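Glycoside transferase (Listeria monocytogenes, PDB 6R2M) probably hydrolyses exopolysaccharide as a monomeric extracellular glycoside hydrolase. Local coordinates at residues Thr18-Ser21 / Val22-Tyr25; Asn98-Val101 / Asp102-Ile106; Ala266-Thr269 / Gln270-Lys274. All blocks are in the same frame, centred on the assembly; numbering follows the deposited sequence. Where two conformers were deposited one is given.

Contact 1 of 3, residues Thr18-Ser21 / Val22-Tyr25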
loop_
_atom_site.group_PDB
_atom_site.type_symbol
_atom_site.label_atom_id
_atom_site.label_comp_id
_atom_site.label_asym_id
_atom_site.label_seq_id
_atom_site.Cartn_x
_atom_site.Cartn_y
_atom_site.Cartn_z
ATOM N N THR A 18 2.703 0.956 22.029
ATOM C CA THR A 18 2.255 -0.366 22.461
ATOM C C THR A 18 3.382 -1.380 22.411
ATOM O O THR A 18 3.313 -2.410 23.085
ATOM C CB THR A 18 1.105 -0.881 21.604
ATOM O OG1 THR A 18 1.551 -1.037 20.254
ATOM C CG2 THR A 18 -0.079 0.049 21.653
ATOM N N SER A 19 4.418 -1.098 21.629
ATOM C CA SER A 19 5.544 -2.000 21.439
ATOM C C SER A 19 6.648 -1.210 20.755
ATOM O O SER A 19 6.357 -0.276 20.002
ATOM C CB SER A 19 5.128 -3.213 20.592
ATOM O OG SER A 19 6.224 -3.830 19.941
ATOM N N THR A 20 7.891 -1.605 20.981
ATOM C CA THR A 20 9.013 -0.977 20.303
ATOM C C THR A 20 9.865 -1.949 19.505
ATOM O O THR A 20 10.900 -1.535 18.977
ATOM C CB THR A 20 9.913 -0.249 21.307
ATOM O OG1 THR A 20 10.448 -1.198 22.231
ATOM C CG2 THR A 20 9.123 0.804 22.066
ATOM N N SER A 21 9.483 -3.225 19.412
ATOM C CA SER A 21 10.385 -4.220 18.838
ATOM C C SER A 21 10.565 -4.025 17.337
ATOM O O SER A 21 11.672 -4.215 16.812
ATOM C CB SER A 21 9.861 -5.624 19.144
ATOM O OG SER A 21 8.511 -5.755 18.746
ATOM N N VAL A 22 9.491 -3.668 16.622
ATOM C CA VAL A 22 9.613 -3.433 15.186
ATOM C C VAL A 22 10.507 -2.228 14.925
ATOM O O VAL A 22 11.386 -2.262 14.058
ATOM C CB VAL A 22 8.229 -3.255 14.534
ATOM C CG1 VAL A 22 8.386 -2.679 13.125
ATOM C CG2 VAL A 22 7.485 -4.572 14.484
ATOM N N GLN A 23 10.292 -1.141 15.674
ATOM C CA GLN A 23 11.133 0.048 15.532
ATOM C C GLN A 23 12.605 -0.299 15.723
ATOM O O GLN A 23 13.463 0.130 14.943
ATOM C CB GLN A 23 10.699 1.124 16.535
ATOM C CG GLN A 23 9.261 1.608 16.340
ATOM C CD GLN A 23 8.267 0.883 17.248
ATOM O OE1 GLN A 23 8.131 -0.338 17.191
ATOM N NE2 GLN A 23 7.572 1.638 18.086
ATOM N N THR A 24 12.911 -1.078 16.766
ATOM C CA THR A 24 14.285 -1.504 17.017
ATOM C C THR A 24 14.813 -2.341 15.866
ATOM O O THR A 24 15.938 -2.128 15.403
ATOM C CB THR A 24 14.346 -2.285 18.325
ATOM O OG1 THR A 24 13.983 -1.408 19.401
ATOM C CG2 THR A 24 15.755 -2.830 18.586
ATOM N N TYR A 25 13.984 -3.254 15.352
ATOM C CA TYR A 25 14.402 -4.118 14.254
ATOM C C TYR A 25 14.615 -3.321 12.972
ATOM O O TYR A 25 15.570 -3.572 12.227
ATOM C CB TYR A 25 13.358 -5.209 14.045
ATOM C CG TYR A 25 13.757 -6.229 13.025
ATOM C CD1 TYR A 25 14.512 -7.333 13.395
ATOM C CD2 TYR A 25 13.400 -6.092 11.691
ATOM C CE1 TYR A 25 14.894 -8.276 12.468
ATOM C CE2 TYR A 25 13.774 -7.043 10.742
ATOM C CZ TYR A 25 14.519 -8.139 11.157
ATOM O OH TYR A 25 14.923 -9.104 10.257
HETATM O O HOH W 1 6.818 -2.607 17.567
HETATM O O HOH W 2 12.861 -2.556 21.540
#
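Gln23 doubles back from the first turn of helix 21-29 to grip the chain just ahead of it, at Ser19 and Thr20. Its CB rests 3.6 Å from Thr20 O. With CG anti to the carbonyl carbon (chi1 -62°) and a bend about the CB-CG bond (chi2 96°), the amide is folded back toward the incoming loop instead of extending outward. Its carbon CD therefore comes 3.5 Å from Ser19 O, and the two ends of the amide then part company. NE2 donates to Ser19 O over 3.0 Å, arriving in the carbonyl plane on a lone pair, with that oxygen also close to the plane of the amide. The same nitrogen has a second acceptor in Asp65 OD2, so both partners help fix the rotation of the amide. OE1 lies 3.3 Å from Thr20 CA and takes a 2.6 Å hydrogen bond from water 1, which in turn accepts from Val22 N at 3.0 Å.

This is the start of an alpha-helix with Thr20 at the N-cap position, though its side chain makes no capping bond. Thr20 O takes the regular helical bond from Thr24 N, while water 2 joins Thr20 OG1 to Thr24 OG1, the latter 2.7 Å from it. One residue on, Ser21 O accepts from Tyr25 N. Helix 50-62 packs against Gln23 through Tyr56, Tyr59 and Leu60, and Val22 touches Tyr304 and Glu308 of helix 301-312.

Contact 2 of 3, residues Asn98-Val101 / Asp102-Ile106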
loop_
_atom_site.group_PDB
_atom_site.type_symbol
_atom_site.label_atom_id
_atom_site.label_comp_id
_atom_site.label_asym_id
_atom_site.label_seq_id
_atom_site.Cartn_x
_atom_site.Cartn_y
_atom_site.Cartn_z
ATOM N N ASN A 98 6.356 11.252 -8.797
ATOM C CA ASN A 98 5.726 10.658 -7.626
ATOM C C ASN A 98 5.173 9.280 -8.006
ATOM O O ASN A 98 5.413 8.768 -9.101
ATOM C CB ASN A 98 4.617 11.575 -7.107
ATOM C CG ASN A 98 3.448 11.653 -8.073
ATOM O OD1 ASN A 98 3.640 11.580 -9.282
ATOM N ND2 ASN A 98 2.227 11.752 -7.545
ATOM N N ALA A 99 4.410 8.671 -7.100
ATOM C CA ALA A 99 3.527 7.546 -7.408
ATOM C C ALA A 99 2.293 7.753 -6.552
ATOM O O ALA A 99 2.423 7.866 -5.328
ATOM C CB ALA A 99 4.190 6.195 -7.102
ATOM N N ILE A 100 1.108 7.852 -7.169
ATOM C CA ILE A 100 -0.042 8.309 -6.384
ATOM C C ILE A 100 -0.329 7.370 -5.222
ATOM O O ILE A 100 -0.758 7.821 -4.158
ATOM C CB ILE A 100 -1.307 8.523 -7.241
ATOM C CG1 ILE A 100 -1.804 7.219 -7.892
ATOM C CG2 ILE A 100 -1.099 9.663 -8.222
ATOM C CD1 ILE A 100 -3.104 7.405 -8.711
ATOM N N VAL A 101 -0.075 6.069 -5.388
ATOM C CA VAL A 101 -0.364 5.116 -4.318
ATOM C C VAL A 101 0.442 5.461 -3.071
ATOM O O VAL A 101 -0.048 5.324 -1.940
ATOM C CB VAL A 101 -0.112 3.669 -4.803
ATOM C CG1 VAL A 101 1.364 3.439 -5.253
ATOM C CG2 VAL A 101 -0.573 2.642 -3.770
ATOM N N ASP A 102 1.676 5.942 -3.257
ATOM C CA ASP A 102 2.532 6.300 -2.130
ATOM C C ASP A 102 2.132 7.636 -1.519
ATOM O O ASP A 102 2.244 7.808 -0.293
ATOM C CB ASP A 102 4.002 6.309 -2.571
ATOM C CG ASP A 102 4.464 4.935 -3.061
ATOM O OD1 ASP A 102 3.957 3.917 -2.541
ATOM O OD2 ASP A 102 5.313 4.858 -3.979
ATOM N N ASP A 103 1.649 8.583 -2.342
ATOM C CA ASP A 103 1.118 9.828 -1.798
ATOM C C ASP A 103 -0.096 9.550 -0.934
ATOM O O ASP A 103 -0.221 10.095 0.163
ATOM C CB ASP A 103 0.695 10.796 -2.903
ATOM C CG ASP A 103 1.821 11.206 -3.813
ATOM O OD1 ASP A 103 2.997 10.868 -3.553
ATOM O OD2 ASP A 103 1.499 11.899 -4.805
ATOM N N PHE A 104 -1.008 8.707 -1.443
ATOM C CA PHE A 104 -2.227 8.337 -0.721
ATOM C C PHE A 104 -1.892 7.722 0.631
ATOM O O PHE A 104 -2.507 8.050 1.652
ATOM C CB PHE A 104 -3.052 7.338 -1.544
ATOM C CG PHE A 104 -3.700 7.909 -2.775
ATOM C CD1 PHE A 104 -4.009 9.263 -2.882
ATOM C CD2 PHE A 104 -4.002 7.059 -3.836
ATOM C CE1 PHE A 104 -4.615 9.753 -4.035
ATOM C CE2 PHE A 104 -4.600 7.534 -4.976
ATOM C CZ PHE A 104 -4.913 8.894 -5.075
ATOM N N ARG A 105 -0.925 6.812 0.650
ATOM C CA ARG A 105 -0.564 6.142 1.895
ATOM C C ARG A 105 0.004 7.132 2.904
ATOM O O ARG A 105 -0.370 7.114 4.077
ATOM C CB ARG A 105 0.446 5.029 1.620
ATOM C CG ARG A 105 0.765 4.244 2.884
ATOM C CD ARG A 105 1.842 3.202 2.625
ATOM N NE ARG A 105 1.428 2.242 1.599
ATOM C CZ ARG A 105 1.873 2.232 0.350
ATOM N NH1 ARG A 105 2.740 3.150 -0.081
ATOM N NH2 ARG A 105 1.441 1.298 -0.487
ATOM N N ILE A 106 0.890 8.022 2.457
ATOM C CA ILE A 106 1.539 8.957 3.369
ATOM C C ILE A 106 0.527 9.956 3.915
ATOM O O ILE A 106 0.514 10.248 5.116
ATOM C CB ILE A 106 2.713 9.651 2.652
ATOM C CG1 ILE A 106 3.892 8.667 2.565
ATOM C CG2 ILE A 106 3.153 10.919 3.388
ATOM C CD1 ILE A 106 4.970 9.035 1.536
HETATM O O HOH W 3 5.186 9.380 -4.294
#
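Asn98 and Asp103 meet at about a right angle across the N-terminal end of helix 100-116, where Ala99 occupies the N-cap position. Asn98 ND2 gives a nearly straight hydrogen bond of 2.8 Å to Asp103 OD2. The acceptor lies in the amide plane of Asn98, but the donor reaches the carboxylate on its syn side and 32° out of plane, since the two flat groups are themselves turned by 35°. Thr133 OG1 also bonds to OD2, and Tyr147 N holds Asn98 OD1, so this buried pair is pinned from both ends. Water 3 accepts from Ala99 N and lies 2.7 Å from the other carboxylate oxygen, Asp103 OD1, to which it may donate.

On another side of the helix, Ile100 and Phe104 run side by side and point the same way, with CD1 of Ile100 4.0 Å from CE2 of Phe104. The ring also lies over the backbone: Ile100 O sits 3.2 Å above one face, offset toward the rim.

Val101 and Arg105 also lie side by side, pointing the same way. The arginine leaves with CG anti to the backbone N (chi1 -176°), then bends at chi3, which brings its guanidinium back over Val101 O and beside Asp102. Glu51 and Glu58 of helix 50-62 lie close to it as well. In the resulting salt bridge, Arg105 NH1 meets Asp102 OD1 at 2.8 Å on the anti side of the carboxylate, with the oxygen almost in the guanidinium plane.

Contact 3 of 3, residues Ala266-Thr269 / Gln270-Lys274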
loop_
_atom_site.group_PDB
_atom_site.type_symbol
_atom_site.label_atom_id
_atom_site.label_comp_id
_atom_site.label_asym_id
_atom_site.label_seq_id
_atom_site.Cartn_x
_atom_site.Cartn_y
_atom_site.Cartn_z
ATOM N N ALA A 266 -1.123 -11.019 3.726
ATOM C CA ALA A 266 -1.556 -9.880 4.532
ATOM C C ALA A 266 -2.782 -9.216 3.914
ATOM O O ALA A 266 -3.772 -8.936 4.609
ATOM C CB ALA A 266 -0.416 -8.871 4.682
ATOM N N PHE A 267 -2.766 -9.017 2.595
ATOM C CA PHE A 267 -3.900 -8.362 1.949
ATOM C C PHE A 267 -5.114 -9.280 1.867
ATOM O O PHE A 267 -6.238 -8.790 1.966
ATOM C CB PHE A 267 -3.503 -7.869 0.566
ATOM C CG PHE A 267 -2.448 -6.802 0.594
ATOM C CD1 PHE A 267 -2.246 -6.035 1.726
ATOM C CD2 PHE A 267 -1.644 -6.590 -0.507
ATOM C CE1 PHE A 267 -1.259 -5.063 1.755
ATOM C CE2 PHE A 267 -0.667 -5.622 -0.500
ATOM C CZ PHE A 267 -0.466 -4.849 0.645
ATOM N N LEU A 268 -4.914 -10.596 1.702
ATOM C CA LEU A 268 -6.044 -11.528 1.778
ATOM C C LEU A 268 -6.716 -11.477 3.142
ATOM O O LEU A 268 -7.948 -11.514 3.238
ATOM C CB LEU A 268 -5.578 -12.951 1.499
ATOM C CG LEU A 268 -5.454 -13.347 0.046
ATOM C CD1 LEU A 268 -4.651 -14.624 -0.031
ATOM C CD2 LEU A 268 -6.857 -13.553 -0.524
ATOM N N THR A 269 -5.921 -11.445 4.211
ATOM C CA THR A 269 -6.477 -11.376 5.550
ATOM C C THR A 269 -7.317 -10.116 5.720
ATOM O O THR A 269 -8.452 -10.178 6.208
ATOM C CB THR A 269 -5.337 -11.453 6.561
ATOM O OG1 THR A 269 -4.686 -12.722 6.394
ATOM C CG2 THR A 269 -5.855 -11.321 7.983
ATOM N N GLN A 270 -6.793 -8.968 5.261
ATOM C CA GLN A 270 -7.552 -7.718 5.291
ATOM C C GLN A 270 -8.826 -7.814 4.459
ATOM O O GLN A 270 -9.891 -7.354 4.883
ATOM C CB GLN A 270 -6.697 -6.561 4.772
ATOM C CG GLN A 270 -5.457 -6.304 5.593
ATOM C CD GLN A 270 -4.533 -5.283 4.942
ATOM O OE1 GLN A 270 -4.978 -4.396 4.219
ATOM N NE2 GLN A 270 -3.237 -5.419 5.191
ATOM N N TYR A 271 -8.726 -8.414 3.274
ATOM C CA TYR A 271 -9.864 -8.507 2.365
ATOM C C TYR A 271 -10.959 -9.401 2.938
ATOM O O TYR A 271 -12.151 -9.049 2.912
ATOM C CB TYR A 271 -9.367 -9.041 1.019
ATOM C CG TYR A 271 -10.434 -9.513 0.046
ATOM C CD1 TYR A 271 -11.018 -8.622 -0.847
ATOM C CD2 TYR A 271 -10.822 -10.852 0.001
ATOM C CE1 TYR A 271 -11.957 -9.048 -1.763
ATOM C CE2 TYR A 271 -11.772 -11.288 -0.904
ATOM C CZ TYR A 271 -12.336 -10.381 -1.776
ATOM O OH TYR A 271 -13.282 -10.825 -2.668
ATOM N N PHE A 272 -10.580 -10.565 3.469
ATOM C CA PHE A 272 -11.590 -11.459 4.015
ATOM C C PHE A 272 -12.245 -10.850 5.245
ATOM O O PHE A 272 -13.453 -10.991 5.437
ATOM C CB PHE A 272 -10.958 -12.819 4.333
ATOM C CG PHE A 272 -10.737 -13.674 3.122
ATOM C CD1 PHE A 272 -11.687 -13.721 2.109
ATOM C CD2 PHE A 272 -9.578 -14.435 2.988
ATOM C CE1 PHE A 272 -11.486 -14.533 0.994
ATOM C CE2 PHE A 272 -9.385 -15.242 1.880
ATOM C CZ PHE A 272 -10.335 -15.283 0.878
ATOM N N ASN A 273 -11.495 -10.091 6.039
ATOM C CA ASN A 273 -12.118 -9.472 7.203
ATOM C C ASN A 273 -13.016 -8.298 6.808
ATOM O O ASN A 273 -14.075 -8.096 7.414
ATOM C CB ASN A 273 -11.034 -9.088 8.201
ATOM C CG ASN A 273 -10.388 -10.320 8.830
ATOM O OD1 ASN A 273 -11.040 -11.359 8.983
ATOM N ND2 ASN A 273 -9.114 -10.221 9.179
ATOM N N LYS A 274 -12.652 -7.549 5.764
ATOM C CA LYS A 274 -13.512 -6.464 5.294
ATOM C C LYS A 274 -14.804 -6.981 4.671
ATOM O O LYS A 274 -15.831 -6.296 4.719
ATOM C CB LYS A 274 -12.770 -5.596 4.270
ATOM C CG LYS A 274 -11.648 -4.743 4.866
ATOM C CD LYS A 274 -10.630 -4.340 3.809
ATOM C CE LYS A 274 -11.209 -3.332 2.828
ATOM N NZ LYS A 274 -11.262 -1.966 3.428
#
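Leu268 and Phe272, one turn apart on helix 262-274, supply the apolar part of this contact: they lie side by side and point the same way, CD2 of the leucine 3.9 Å from CE2 of the ring. Phe272 has CG anti to the carbonyl carbon (chi1 -77°), which lays the ring back along the helix against Leu268, its CD2 3.4 Å from Leu268 O.

Gln270 and Phe267 make a van der Waals contact between amide and ring edge. The two run alongside each other, the amide plane at 79° to the ring, and NE2 of Gln270 comes up near the ring plane, 3.7 Å from CD1 of Phe267. The polar partner of NE2 is Thr310 OG1, to which it donates. The aliphatic stem of the glutamine packs on the backbone, CG being 3.3 Å from Ala266 O.

The backbone bonds follow the ordinary i to i+4 pattern of an alpha-helix: Gln270, Tyr271, Phe272 and Asn273 donate in turn to Ala266, Phe267, Leu268 and Thr269. Asn273 ND2 also approaches Thr269 O, at 3.0 Å, but the angle is too poor for a hydrogen bond; CG2 of Thr269 lies alongside at 3.6 Å from the same nitrogen.

Helix 209-223 meets Phe267, Leu268 and Tyr271 through Met213. Helix 278-290 lies against Leu268 and Phe272 at Thr284, and helix 301-312 reaches Ala266 and Thr269 through Thr310.

In the fold
From the N terminus, the three contacts come in series; none nests in or crosses another, and each joins neighbouring turns of the chain without closing a long loop. Contact 1 turns the N-terminal loop into helix 21-29, beside helices 50-62 and 301-312. Contact 2 begins helix 100-116 nearer the middle of the molecule, and it too borders helix 50-62. Contact 3 occupies the C-terminal part of helix 262-274 and shares helix 301-312 with contact 1. Contacts 2 and 3 do not touch, their nearest atoms being about 7 Å apart. The mainly helical chain is consistent with the (alpha/alpha)6 barrel of some glycoside hydrolase families.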